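Local structure of phiAB6 tailspike (Unidentified phage, 5JS4) at residues A[353-358]-A[374-379]; A[398-403]-A[426-431]; A[637-642]-A[692-697]. The protein probably binds and fragments the exopolysaccharide of the host bacterium Acinetobacter baumannii, working as a trimeric tailspike built around a beta-helix. One frame throughout, in Å; residues are numbered along the deposited sequence.

Contacts 1 and 2 are neighbours in one parallel sheet, where the strands stand in the order in which they occur along the chain: 353-358, 374-379, 398-402, 426-430. Their centres lie about 10 Å apart, and strands 374-379 and 398-402 join them directly, so the four segments form successive rungs of the beta-helix within the pectate lyase-like range. Contact 3 comes last in the chain and belongs to an antiparallel sheet near the C-terminus, its centre about 82 Å from that of contact 1 and about 74 Å from that of contact 2. The elongated spike thus combines two kinds of beta architecture: coiled parallel rungs in its body and antiparallel pairing toward its end.

Contact 1 (A[353-358]-A[374-379]); sequences SFIEID and NQIVVK
Strands 353-358 and 377-379 run parallel with their axes 4.6 Å apart at closest approach and 31° between their directions, paired in register from Ile355 with Ile376 to Asp358 with Lys379. Backbone bonds alternate across the gap: Ile355 O accepts from Val377 N, Val377 O from Ile357 N, and Ile357 O from Lys379 N. Where the second chain turns its corner at Gln375 and Ile376, the pairing slackens to a weak bond from Ile355 N to Gln375 O. Just before that corner a side chain helps, Ser353 OG taking the N-H of Asn374 at 3.1 Å, while Asn374 O receives Phe354 N.

The isoleucines share one side of the sheet with Val378, while Glu356, Asp358, Val377 and Lys379 share the other. On the inner side, Ile355 CG2 lies 3.7 Å from Ile376 CD1, the two side chains running alongside each other, and Ile357 CG2 follows at 4.2 Å from Ile376 CG2. On the other side Glu356 lies against Val377, its CG 3.8 Å from Val377 CG1, and then extends past Lys379. The lysine chain bends at chi2 (-61°) and chi3 (-76°), bringing CD and CE back beside Glu356 OE1, with CE 3.7 Å from it. Its ammonium NZ stays 4.0 Å from Glu356 OE1, too far for a salt bridge; a water instead donates to Glu356 OE2 and accepts from Lys379 NZ, each at 2.8 Å. Thr328 of the preceding rung also bonds to Glu356 OE2, which probably limits the swing of the carboxylate.

Aliphatic side chains aligned from rung to rung in the interior, with a mostly polar outer face, are characteristic of the right-handed parallel beta-helix of the pectate lyase-like fold.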
loop_
_atom_site.group_PDB
_atom_site.type_symbol
_atom_site.label_atom_id
_atom_site.label_comp_id
_atom_site.label_asym_id
_atom_site.label_seq_id
_atom_site.Cartn_x
_atom_site.Cartn_y
_atom_site.Cartn_z
ATOM N N SER A 353 -1.409 33.822 7.903
ATOM C CA SER A 353 -1.726 32.483 7.397
ATOM C C SER A 353 -2.583 32.616 6.142
ATOM O O SER A 353 -3.158 33.676 5.898
ATOM C CB SER A 353 -2.435 31.667 8.478
ATOM O OG SER A 353 -1.543 31.383 9.546
ATOM N N PHE A 354 -2.662 31.560 5.328
ATOM C CA PHE A 354 -3.322 31.695 4.023
ATOM C C PHE A 354 -4.833 31.478 4.048
ATOM O O PHE A 354 -5.584 32.392 3.716
ATOM C CB PHE A 354 -2.688 30.806 2.943
ATOM C CG PHE A 354 -3.396 30.886 1.616
ATOM C CD1 PHE A 354 -3.645 32.121 1.022
ATOM C CD2 PHE A 354 -3.829 29.738 0.962
ATOM C CE1 PHE A 354 -4.307 32.211 -0.188
ATOM C CE2 PHE A 354 -4.490 29.823 -0.253
ATOM C CZ PHE A 354 -4.732 31.063 -0.827
ATOM N N ILE A 355 -5.283 30.283 4.421
ATOM C CA ILE A 355 -6.695 29.941 4.256
ATOM C C ILE A 355 -7.242 29.027 5.356
ATOM O O ILE A 355 -6.564 28.104 5.812
ATOM C CB ILE A 355 -6.923 29.326 2.853
ATOM C CG1 ILE A 355 -8.414 29.269 2.507
ATOM C CG2 ILE A 355 -6.253 27.961 2.741
ATOM C CD1 ILE A 355 -8.679 29.282 1.017
ATOM N N GLU A 356 -8.471 29.317 5.783
ATOM C CA GLU A 356 -9.190 28.496 6.748
ATOM C C GLU A 356 -10.274 27.711 6.031
ATOM O O GLU A 356 -11.094 28.286 5.312
ATOM C CB GLU A 356 -9.803 29.355 7.853
ATOM C CG GLU A 356 -8.754 29.987 8.749
ATOM C CD GLU A 356 -9.324 30.844 9.856
ATOM O OE1 GLU A 356 -10.538 30.758 10.132
ATOM O OE2 GLU A 356 -8.536 31.601 10.460
ATOM N N ILE A 357 -10.264 26.396 6.230
ATOM C CA ILE A 357 -11.210 25.491 5.583
ATOM C C ILE A 357 -11.699 24.473 6.615
ATOM O O ILE A 357 -10.920 23.997 7.438
ATOM C CB ILE A 357 -10.567 24.796 4.357
ATOM C CG1 ILE A 357 -11.599 23.930 3.631
ATOM C CG2 ILE A 357 -9.340 23.980 4.760
ATOM C CD1 ILE A 357 -11.132 23.396 2.293
ATOM N N ASP A 358 -12.989 24.153 6.590
ATOM C CA ASP A 358 -13.535 23.212 7.563
ATOM C C ASP A 358 -13.046 21.791 7.287
ATOM O O ASP A 358 -12.846 21.395 6.133
ATOM C CB ASP A 358 -15.061 23.250 7.578
ATOM C CG ASP A 358 -15.639 22.552 8.793
ATOM O OD1 ASP A 358 -15.548 23.111 9.908
ATOM O OD2 ASP A 358 -16.170 21.439 8.637
ATOM N N ASN A 374 0.891 29.639 8.885
ATOM C CA ASN A 374 0.239 28.381 8.563
ATOM C C ASN A 374 -0.320 28.519 7.160
ATOM O O ASN A 374 -0.999 29.497 6.856
ATOM C CB ASN A 374 -0.894 28.069 9.549
ATOM C CG ASN A 374 -0.404 27.902 10.976
ATOM O OD1 ASN A 374 -0.999 28.440 11.914
ATOM N ND2 ASN A 374 0.671 27.150 11.153
ATOM N N GLN A 375 -0.030 27.560 6.291
ATOM C CA GLN A 375 -0.502 27.658 4.915
ATOM C C GLN A 375 -1.955 27.197 4.823
ATOM O O GLN A 375 -2.820 27.959 4.395
ATOM C CB GLN A 375 0.439 26.920 3.965
ATOM C CG GLN A 375 1.749 27.677 3.794
ATOM C CD GLN A 375 2.812 26.919 3.029
ATOM O OE1 GLN A 375 2.886 25.691 3.090
ATOM N NE2 GLN A 375 3.663 27.651 2.320
ATOM N N ILE A 376 -2.225 25.979 5.272
ATOM C CA ILE A 376 -3.588 25.470 5.355
ATOM C C ILE A 376 -3.992 25.394 6.821
ATOM O O ILE A 376 -3.368 24.683 7.602
ATOM C CB ILE A 376 -3.708 24.070 4.718
ATOM C CG1 ILE A 376 -3.293 24.108 3.238
ATOM C CG2 ILE A 376 -5.122 23.521 4.883
ATOM C CD1 ILE A 376 -4.251 24.829 2.314
ATOM N N VAL A 377 -5.031 26.139 7.186
ATOM C CA VAL A 377 -5.568 26.114 8.539
ATOM C C VAL A 377 -6.878 25.342 8.512
ATOM O O VAL A 377 -7.874 25.819 7.974
ATOM C CB VAL A 377 -5.801 27.539 9.084
ATOM C CG1 VAL A 377 -6.397 27.497 10.486
ATOM C CG2 VAL A 377 -4.495 28.319 9.089
ATOM N N VAL A 378 -6.866 24.143 9.082
ATOM C CA VAL A 378 -8.060 23.309 9.142
ATOM C C VAL A 378 -8.862 23.694 10.374
ATOM O O VAL A 378 -8.324 23.714 11.478
ATOM C CB VAL A 378 -7.712 21.811 9.225
ATOM C CG1 VAL A 378 -8.982 20.971 9.258
ATOM C CG2 VAL A 378 -6.828 21.399 8.054
ATOM N N LYS A 379 -10.141 23.996 10.181
ATOM C CA LYS A 379 -11.033 24.308 11.292
ATOM C C LYS A 379 -11.806 23.058 11.700
ATOM O O LYS A 379 -12.100 22.192 10.870
ATOM C CB LYS A 379 -11.982 25.453 10.926
ATOM C CG LYS A 379 -11.288 26.727 10.453
ATOM C CD LYS A 379 -10.358 27.347 11.488
ATOM C CE LYS A 379 -11.124 28.083 12.574
ATOM N NZ LYS A 379 -10.209 28.693 13.583
HETATM O O HOH W 1 -8.116 30.375 12.967
#

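Contact 2 (A[398-403]-A[426-431]); sequences AGIYCE and HAMIFD
The side chain of Tyr401, which pairs with Ile429, reaches two residues further along the neighbouring strand to Asp431. The tyrosine ring leans toward the neighbouring rung because chi1 (173°) sets CG opposite the backbone N. From CB the chain passes to CG and then CD1, which comes 3.4 Å from Ile429 O, obliquely to the ring, and borders Ile429 CB and CG2. Next along that edge, CE1 comes near both carboxylate oxygens of Asp431, OD1 lying close to the ring plane. At the tip, the hydroxyl OH donates to Asp431 OD2 over 2.6 Å, meeting it on the syn side but 31° out of the carboxylate plane. Ring and carboxylate are turned 64° against each other. The short bond thus ties the ring's outer end to the end of the next rung.

Beneath, the backbones pair in parallel. Ile400 O accepts Ile429 N, Ile429 O accepts Cys402 N, and Cys402 O accepts Asp431 N. At the corner, Ala427 O takes Ile400 N and, weakly, Gly399 N.

On the opposite side of the sheet from Tyr401, Ile400 and Met428 lie alongside each other, Ile400 CD1 3.8 Å from Met428 CE. Further on, Cys402 CB is 3.7 Å from Phe430 CD1, with its sulfur in an oblique sulfur-aromatic contact. Phe415 also packs against Ile400 and Met428 from another wall of the coil. Such side-chain columns filling the interior between parallel rungs are a hallmark of the beta-helix.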
loop_
_atom_site.group_PDB
_atom_site.type_symbol
_atom_site.label_atom_id
_atom_site.label_comp_id
_atom_site.label_asym_id
_atom_site.label_seq_id
_atom_site.Cartn_x
_atom_site.Cartn_y
_atom_site.Cartn_z
ATOM N N ALA A 398 3.774 25.976 9.888
ATOM C CA ALA A 398 3.293 24.687 9.396
ATOM C C ALA A 398 2.714 24.795 7.993
ATOM O O ALA A 398 2.132 25.813 7.626
ATOM C CB ALA A 398 2.250 24.113 10.344
ATOM N N GLY A 399 2.879 23.735 7.208
ATOM C CA GLY A 399 2.196 23.631 5.926
ATOM C C GLY A 399 0.705 23.435 6.146
ATOM O O GLY A 399 -0.119 24.090 5.509
ATOM N N ILE A 400 0.370 22.523 7.056
ATOM C CA ILE A 400 -1.015 22.214 7.401
ATOM C C ILE A 400 -1.145 22.185 8.921
ATOM O O ILE A 400 -0.399 21.475 9.596
ATOM C CB ILE A 400 -1.451 20.852 6.819
ATOM C CG1 ILE A 400 -1.243 20.827 5.300
ATOM C CG2 ILE A 400 -2.909 20.568 7.160
ATOM C CD1 ILE A 400 -1.346 19.449 4.679
ATOM N N TYR A 401 -2.094 22.955 9.450
ATOM C CA TYR A 401 -2.313 23.057 10.890
ATOM C C TYR A 401 -3.766 22.753 11.244
ATOM O O TYR A 401 -4.681 23.352 10.681
ATOM C CB TYR A 401 -1.943 24.458 11.387
ATOM C CG TYR A 401 -2.300 24.705 12.839
ATOM C CD1 TYR A 401 -1.895 23.822 13.835
ATOM C CD2 TYR A 401 -3.038 25.827 13.218
ATOM C CE1 TYR A 401 -2.217 24.043 15.164
ATOM C CE2 TYR A 401 -3.362 26.056 14.547
ATOM C CZ TYR A 401 -2.948 25.160 15.515
ATOM O OH TYR A 401 -3.266 25.378 16.836
ATOM N N CYS A 402 -3.961 21.821 12.176
ATOM C CA CYS A 402 -5.289 21.478 12.686
ATOM C C CYS A 402 -5.290 21.520 14.213
ATOM O O CYS A 402 -4.734 20.640 14.872
ATOM C CB CYS A 402 -5.717 20.093 12.191
ATOM S SG CYS A 402 -7.329 19.545 12.796
ATOM N N GLU A 403 -5.926 22.551 14.763
ATOM C CA GLU A 403 -6.002 22.753 16.208
ATOM C C GLU A 403 -6.975 21.776 16.869
ATOM O O GLU A 403 -6.679 21.228 17.937
ATOM C CB GLU A 403 -6.434 24.195 16.503
ATOM C CG GLU A 403 -6.476 24.557 17.983
ATOM C CD GLU A 403 -7.015 25.955 18.247
ATOM O OE1 GLU A 403 -7.439 26.639 17.292
ATOM O OE2 GLU A 403 -7.019 26.373 19.423
ATOM N N HIS A 426 7.117 22.869 11.071
ATOM C CA HIS A 426 6.741 21.504 10.703
ATOM C C HIS A 426 6.043 21.442 9.351
ATOM O O HIS A 426 5.584 22.454 8.820
ATOM C CB HIS A 426 5.808 20.914 11.764
ATOM C CG HIS A 426 6.508 20.472 13.008
ATOM N ND1 HIS A 426 7.039 21.359 13.919
ATOM C CD2 HIS A 426 6.758 19.235 13.497
ATOM C CE1 HIS A 426 7.590 20.687 14.913
ATOM N NE2 HIS A 426 7.435 19.396 14.681
ATOM N N ALA A 427 5.960 20.236 8.802
ATOM C CA ALA A 427 5.121 19.992 7.637
ATOM C C ALA A 427 3.653 20.064 8.053
ATOM O O ALA A 427 2.875 20.826 7.478
ATOM C CB ALA A 427 5.435 18.636 7.030
ATOM N N MET A 428 3.292 19.262 9.053
ATOM C CA MET A 428 1.919 19.203 9.559
ATOM C C MET A 428 1.907 19.187 11.081
ATOM O O MET A 428 2.694 18.474 11.702
ATOM C CB MET A 428 1.213 17.948 9.048
ATOM C CG MET A 428 1.189 17.819 7.537
ATOM S SD MET A 428 0.273 16.375 6.975
ATOM C CE MET A 428 -1.410 16.825 7.377
ATOM N N ILE A 429 1.004 19.968 11.672
ATOM C CA ILE A 429 0.801 19.974 13.116
ATOM C C ILE A 429 -0.666 19.718 13.435
ATOM O O ILE A 429 -1.540 20.493 13.046
ATOM C CB ILE A 429 1.220 21.314 13.757
ATOM C CG1 ILE A 429 2.704 21.590 13.506
ATOM C CG2 ILE A 429 0.933 21.300 15.258
ATOM C CD1 ILE A 429 3.156 22.980 13.913
ATOM N N PHE A 430 -0.911 18.614 14.135
ATOM C CA PHE A 430 -2.190 18.334 14.766
ATOM C C PHE A 430 -1.997 18.535 16.263
ATOM O O PHE A 430 -1.215 17.823 16.883
ATOM C CB PHE A 430 -2.613 16.886 14.505
ATOM C CG PHE A 430 -2.873 16.574 13.055
ATOM C CD1 PHE A 430 -4.140 16.745 12.514
ATOM C CD2 PHE A 430 -1.859 16.089 12.239
ATOM C CE1 PHE A 430 -4.392 16.450 11.184
ATOM C CE2 PHE A 430 -2.103 15.794 10.907
ATOM C CZ PHE A 430 -3.371 15.975 10.379
ATOM N N ASP A 431 -2.691 19.505 16.853
ATOM C CA ASP A 431 -2.575 19.721 18.301
ATOM C C ASP A 431 -3.144 18.542 19.090
ATOM O O ASP A 431 -2.759 18.320 20.238
ATOM C CB ASP A 431 -3.280 21.012 18.732
ATOM C CG ASP A 431 -2.519 22.266 18.338
ATOM O OD1 ASP A 431 -1.332 22.179 17.956
ATOM O OD2 ASP A 431 -3.121 23.355 18.410
#

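Contact 3 (A[637-642]-A[692-697]); sequences YRVERV and AGFKVF
Val639 sits over one face of the Phe694 ring, its CB 4.0 Å from the ring centroid and only 8° off the normal, a clear CH-pi contact. Its methyls spread across the ring, CG1 toward CE1 and CG2 to within 3.6 Å of Phe694 CE2. The ring reaches this position because Phe694 CG stands between its own backbone N and carbonyl carbon (chi1 58°), folding the ring alongside the valine. Val639 CG2 also borders Val696 CG2, while Phe715 meets the Phe694 ring edge-to-face.

This apolar cluster lies on one side of an antiparallel sheet in the C-terminal part of the spike. Val639 and Phe694 form a hydrogen-bonded pair, Val639 N giving to Phe694 O at 2.7 Å and Phe694 N to Val639 O; Tyr637 and Val696 form the next one. At the other end, Ala692 and Gly693 both face Ile678 on the adjoining strand, a classic beta bulge. Ala692 CB lies over one face of the Arg641 guanidinium, 3.5 Å from Arg641 NE, with Arg641 NH1 bonded to Ser647 O.

On the side away from Val639, Arg638 and Lys695 run alongside each other, Arg638 CG 4.1 Å from Lys695 CG. Glu632 forms salt bridges with both, which probably offsets their like charges. Arg638 NE additionally gives a 2.7 Å salt bridge to Glu640 OE1, the oxygen lying almost in the guanidinium plane.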
loop_
_atom_site.group_PDB
_atom_site.type_symbol
_atom_site.label_atom_id
_atom_site.label_comp_id
_atom_site.label_asym_id
_atom_site.label_seq_id
_atom_site.Cartn_x
_atom_site.Cartn_y
_atom_site.Cartn_z
ATOM N N TYR A 637 13.617 -49.438 43.889
ATOM C CA TYR A 637 13.150 -48.067 43.719
ATOM C C TYR A 637 11.965 -48.042 42.777
ATOM O O TYR A 637 11.945 -48.783 41.804
ATOM C CB TYR A 637 14.298 -47.199 43.183
ATOM C CG TYR A 637 15.403 -47.115 44.200
ATOM C CD1 TYR A 637 16.303 -48.163 44.365
ATOM C CD2 TYR A 637 15.498 -46.028 45.057
ATOM C CE1 TYR A 637 17.285 -48.120 45.335
ATOM C CE2 TYR A 637 16.476 -45.976 46.028
ATOM C CZ TYR A 637 17.363 -47.024 46.169
ATOM O OH TYR A 637 18.335 -46.980 47.134
ATOM N N ARG A 638 10.978 -47.205 43.077
ATOM C CA ARG A 638 9.838 -47.017 42.189
ATOM C C ARG A 638 9.952 -45.682 41.481
ATOM O O ARG A 638 10.064 -44.645 42.131
ATOM C CB ARG A 638 8.516 -47.040 42.964
ATOM C CG ARG A 638 8.189 -48.355 43.642
ATOM C CD ARG A 638 6.719 -48.409 44.040
ATOM N NE ARG A 638 6.361 -47.333 44.958
ATOM C CZ ARG A 638 6.427 -47.398 46.289
ATOM N NH1 ARG A 638 6.845 -48.498 46.907
ATOM N NH2 ARG A 638 6.067 -46.342 47.013
ATOM N N VAL A 639 9.933 -45.724 40.152
ATOM C CA VAL A 639 9.709 -44.545 39.327
ATOM C C VAL A 639 8.196 -44.502 39.152
ATOM O O VAL A 639 7.632 -45.211 38.311
ATOM C CB VAL A 639 10.443 -44.639 37.971
ATOM C CG1 VAL A 639 10.242 -43.369 37.163
ATOM C CG2 VAL A 639 11.925 -44.917 38.182
ATOM N N GLU A 640 7.544 -43.694 39.983
ATOM C CA GLU A 640 6.101 -43.799 40.199
ATOM C C GLU A 640 5.364 -42.494 39.965
ATOM O O GLU A 640 5.935 -41.407 40.067
ATOM C CB GLU A 640 5.817 -44.275 41.626
ATOM C CG GLU A 640 6.331 -43.338 42.707
ATOM C CD GLU A 640 5.834 -43.692 44.093
ATOM O OE1 GLU A 640 5.548 -44.879 44.351
ATOM O OE2 GLU A 640 5.742 -42.773 44.930
ATOM N N ARG A 641 4.071 -42.625 39.692
ATOM C CA ARG A 641 3.188 -41.484 39.520
ATOM C C ARG A 641 2.796 -40.915 40.873
ATOM O O ARG A 641 2.456 -41.661 41.799
ATOM C CB ARG A 641 1.921 -41.895 38.777
ATOM C CG ARG A 641 2.196 -42.496 37.417
ATOM C CD ARG A 641 0.938 -42.657 36.589
ATOM N NE ARG A 641 -0.008 -43.603 37.182
ATOM C CZ ARG A 641 -1.162 -43.965 36.623
ATOM N NH1 ARG A 641 -1.541 -43.449 35.459
ATOM N NH2 ARG A 641 -1.948 -44.839 37.245
ATOM N N VAL A 642 2.840 -39.596 40.984
ATOM C CA VAL A 642 2.330 -38.925 42.173
ATOM C C VAL A 642 0.818 -38.740 42.061
ATOM O O VAL A 642 0.232 -38.900 40.987
ATOM C CB VAL A 642 3.027 -37.577 42.422
ATOM C CG1 VAL A 642 4.537 -37.760 42.482
ATOM C CG2 VAL A 642 2.652 -36.555 41.362
ATOM N N ALA A 692 2.133 -47.592 34.456
ATOM C CA ALA A 692 2.097 -46.416 35.311
ATOM C C ALA A 692 3.510 -45.885 35.540
ATOM O O ALA A 692 3.717 -44.683 35.708
ATOM C CB ALA A 692 1.453 -46.761 36.642
ATOM N N GLY A 693 4.468 -46.803 35.563
ATOM C CA GLY A 693 5.859 -46.484 35.856
ATOM C C GLY A 693 6.681 -47.754 35.840
ATOM O O GLY A 693 6.314 -48.732 35.183
ATOM N N PHE A 694 7.797 -47.749 36.557
ATOM C CA PHE A 694 8.655 -48.920 36.625
ATOM C C PHE A 694 9.519 -48.896 37.876
ATOM O O PHE A 694 9.762 -47.830 38.459
ATOM C CB PHE A 694 9.515 -49.065 35.352
ATOM C CG PHE A 694 10.401 -47.878 35.053
ATOM C CD1 PHE A 694 9.911 -46.787 34.348
ATOM C CD2 PHE A 694 11.739 -47.874 35.430
ATOM C CE1 PHE A 694 10.727 -45.705 34.051
ATOM C CE2 PHE A 694 12.559 -46.793 35.135
ATOM C CZ PHE A 694 12.051 -45.708 34.448
ATOM N N LYS A 695 9.942 -50.087 38.292
ATOM C CA LYS A 695 10.868 -50.259 39.397
ATOM C C LYS A 695 12.270 -50.469 38.859
ATOM O O LYS A 695 12.451 -51.083 37.807
ATOM C CB LYS A 695 10.483 -51.462 40.256
ATOM C CG LYS A 695 9.135 -51.330 40.949
ATOM C CD LYS A 695 8.933 -52.449 41.959
ATOM C CE LYS A 695 7.567 -52.375 42.626
ATOM N NZ LYS A 695 7.384 -53.468 43.621
ATOM N N VAL A 696 13.250 -49.950 39.596
ATOM C CA VAL A 696 14.661 -50.187 39.333
ATOM C C VAL A 696 15.226 -50.963 40.514
ATOM O O VAL A 696 15.038 -50.561 41.667
ATOM C CB VAL A 696 15.438 -48.869 39.175
ATOM C CG1 VAL A 696 16.903 -49.145 38.849
ATOM C CG2 VAL A 696 14.804 -48.003 38.101
ATOM N N PHE A 697 15.897 -52.071 40.218
ATOM C CA PHE A 697 16.536 -52.929 41.210
ATOM C C PHE A 697 18.039 -52.796 41.032
ATOM O O PHE A 697 18.535 -52.938 39.918
ATOM C CB PHE A 697 16.158 -54.399 40.990
ATOM C CG PHE A 697 14.699 -54.711 41.212
ATOM C CD1 PHE A 697 13.732 -54.279 40.310
ATOM C CD2 PHE A 697 14.299 -55.467 42.307
ATOM C CE1 PHE A 697 12.392 -54.579 40.512
ATOM C CE2 PHE A 697 12.962 -55.775 42.506
ATOM C CZ PHE A 697 12.012 -55.324 41.610
#